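Local atomic coordinates of lantibiotic dehydratase (Microbispora corallina, PDB entry 5EHK), a protein that probably dehydrates serine and threonine residues of the NAI-107 lantibiotic precursor peptide in a reaction that depends on glutamyl-tRNA. Residues A[845-849]-A[881-885]. Numbering follows the deposited sequence.
Sequences AGIEH and GLLPE
His849 and Glu885 carry the one hydrogen bond between these two helical segments, and they illustrate how an imidazole on one segment can be anchored by a carboxylate on another. NE2 of His849 donates to OE1 of Glu885 at 2.8 Å, with an N-H...O angle of 145°. OE1 lies close to the ring plane and is met nearly along its C-O axis, while the carboxylate is turned about 70° from the imidazole. Glu885 gets there by full extension: CG is anti to the backbone N (chi1 174°) and the rest of the chain runs straight on toward 845-849.

N of Leu882 sits off-centre over one face of the ring, 3.3 Å from ND1 of His849, too poorly angled for a hydrogen bond. The backbone of Gly881 passes beside CE1 and ND1 at an oblique angle. Further along, the isobutyl group of Leu882 reaches across to the first helix. Its CD1 packs on the Gly846 backbone, 3.6 Å from N of Gly846, and makes an apolar contact with CB of Ala845 at 3.9 Å.

On the solvent-exposed side, OE2 of Glu848 is modelled 2.9 Å from OE1 of Glu885. Both oxygens are acceptors, and at this resolution their closeness cannot be read for proton or charge.

On the far side of helix 875-895, Leu883 packs against Trp879 of the second subunit. The His-carboxylate hydrogen bond and the leucine contact beside it thus join helices 839-848 and 875-895, which alternate in sequence with the strands of a four-stranded antiparallel sheet. Both belong to the C-terminal family domain, which probably corresponds to the glutamate-elimination domain of LanB dehydratases.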
ATOM      1  N   ALA A 845      14.144 -24.727 -32.446  1.00 19.50           N
ATOM      2  CA  ALA A 845      15.559 -24.649 -32.146  1.00 25.05           C
ATOM      3  C   ALA A 845      15.933 -25.676 -31.095  1.00 22.53           C
ATOM      4  O   ALA A 845      16.929 -26.377 -31.233  1.00 27.83           O
ATOM      5  CB  ALA A 845      15.949 -23.255 -31.697  1.00 21.50           C
ATOM      6  N   GLY A 846      15.114 -25.786 -30.063  1.00 19.24           N
ATOM      7  CA  GLY A 846      15.385 -26.725 -28.987  1.00 26.50           C
ATOM      8  C   GLY A 846      15.465 -28.165 -29.457  1.00 26.93           C
ATOM      9  O   GLY A 846      16.273 -28.957 -28.967  1.00 25.25           O
ATOM     10  N   ILE A 847      14.598 -28.502 -30.399  1.00 20.67           N
ATOM     11  CA  ILE A 847      14.572 -29.829 -30.973  1.00 25.20           C
ATOM     12  C   ILE A 847      15.853 -30.145 -31.744  1.00 33.07           C
ATOM     13  O   ILE A 847      16.515 -31.139 -31.449  1.00 36.78           O
ATOM     14  CB  ILE A 847      13.268 -30.053 -31.792  1.00 30.96           C
ATOM     15  CG1 ILE A 847      12.143 -30.459 -30.828  1.00 22.87           C
ATOM     16  CG2 ILE A 847      13.459 -31.104 -32.891  1.00 26.51           C
ATOM     17  CD1 ILE A 847      10.778 -29.992 -31.261  1.00 24.99           C
ATOM     18  N   GLU A 848      16.246 -29.284 -32.679  1.00 32.96           N
ATOM     19  CA  GLU A 848      17.461 -29.549 -33.446  1.00 35.52           C
ATOM     20  C   GLU A 848      18.728 -29.519 -32.573  1.00 34.97           C
ATOM     21  O   GLU A 848      19.833 -29.791 -33.071  1.00 39.89           O
ATOM     22  CB  GLU A 848      17.655 -28.556 -34.597  1.00 48.67           C
ATOM     23  CG  GLU A 848      18.413 -27.268 -34.174  1.00 52.42           C
ATOM     24  CD  GLU A 848      18.888 -26.395 -35.346  1.00 56.76           C
ATOM     25  OE1 GLU A 848      18.585 -26.723 -36.523  1.00 71.10           O
ATOM     26  OE2 GLU A 848      19.601 -25.398 -35.077  1.00 50.87           O
ATOM     27  N   HIS A 849      18.593 -29.183 -31.294  1.00 24.36           N
ATOM     28  CA  HIS A 849      19.745 -29.247 -30.396  1.00 27.95           C
ATOM     29  C   HIS A 849      19.526 -30.351 -29.370  1.00 26.29           C
ATOM     30  O   HIS A 849      20.217 -30.437 -28.349  1.00 20.78           O
ATOM     31  CB  HIS A 849      19.976 -27.918 -29.698  1.00 29.26           C
ATOM     32  CG  HIS A 849      20.586 -26.883 -30.578  1.00 25.76           C
ATOM     33  ND1 HIS A 849      21.938 -26.640 -30.608  1.00 24.69           N
ATOM     34  CD2 HIS A 849      20.025 -26.013 -31.450  1.00 30.69           C
ATOM     35  CE1 HIS A 849      22.187 -25.671 -31.471  1.00 26.99           C
ATOM     36  NE2 HIS A 849      21.044 -25.275 -31.998  1.00 30.19           N
ATOM     37  N   GLY A 881      25.074 -24.820 -27.427  1.00 32.80           N
ATOM     38  CA  GLY A 881      24.452 -24.887 -28.735  1.00 32.19           C
ATOM     39  C   GLY A 881      23.136 -24.144 -28.780  1.00 32.00           C
ATOM     40  O   GLY A 881      22.998 -23.170 -29.523  1.00 34.65           O
ATOM     41  N   LEU A 882      22.179 -24.596 -27.972  1.00 29.59           N
ATOM     42  CA  LEU A 882      20.836 -24.038 -27.971  1.00 24.80           C
ATOM     43  C   LEU A 882      20.790 -22.625 -27.443  1.00 27.70           C
ATOM     44  O   LEU A 882      20.180 -21.761 -28.061  1.00 28.45           O
ATOM     45  CB  LEU A 882      19.879 -24.898 -27.157  1.00 26.63           C
ATOM     46  CG  LEU A 882      18.488 -24.281 -26.997  1.00 23.25           C
ATOM     47  CD1 LEU A 882      17.843 -24.093 -28.368  1.00 24.15           C
ATOM     48  CD2 LEU A 882      17.618 -25.172 -26.110  1.00 18.81           C
ATOM     49  N   LEU A 883      21.422 -22.385 -26.301  1.00 29.22           N
ATOM     50  CA  LEU A 883      21.323 -21.070 -25.669  1.00 30.26           C
ATOM     51  C   LEU A 883      21.711 -19.892 -26.558  1.00 26.11           C
ATOM     52  O   LEU A 883      20.987 -18.901 -26.605  1.00 25.70           O
ATOM     53  CB  LEU A 883      22.115 -21.008 -24.374  1.00 32.49           C
ATOM     54  CG  LEU A 883      21.993 -19.634 -23.737  1.00 25.08           C
ATOM     55  CD1 LEU A 883      20.557 -19.418 -23.286  1.00 26.96           C
ATOM     56  CD2 LEU A 883      22.916 -19.602 -22.570  1.00 32.40           C
ATOM     57  N   PRO A 884      22.833 -20.000 -27.285  1.00 29.38           N
ATOM     58  CA  PRO A 884      23.174 -18.829 -28.093  1.00 25.00           C
ATOM     59  C   PRO A 884      22.300 -18.673 -29.331  1.00 25.71           C
ATOM     60  O   PRO A 884      22.140 -17.545 -29.805  1.00 30.10           O
ATOM     61  CB  PRO A 884      24.626 -19.098 -28.492  1.00 24.88           C
ATOM     62  CG  PRO A 884      25.122 -20.063 -27.473  1.00 29.73           C
ATOM     63  CD  PRO A 884      23.965 -20.938 -27.194  1.00 30.61           C
ATOM     64  N   GLU A 885      21.723 -19.752 -29.842  1.00 22.76           N
ATOM     65  CA  GLU A 885      20.807 -19.591 -30.965  1.00 22.31           C
ATOM     66  C   GLU A 885      19.564 -18.854 -30.475  1.00 22.99           C
ATOM     67  O   GLU A 885      19.126 -17.879 -31.082  1.00 22.33           O
ATOM     68  CB  GLU A 885      20.453 -20.936 -31.604  1.00 22.72           C
ATOM     69  CG  GLU A 885      19.393 -20.816 -32.689  1.00 23.74           C
ATOM     70  CD  GLU A 885      19.196 -22.086 -33.519  1.00 33.10           C
ATOM     71  OE1 GLU A 885      19.890 -23.103 -33.254  1.00 29.92           O
ATOM     72  OE2 GLU A 885      18.313 -22.060 -34.419  1.00 31.89           O
TER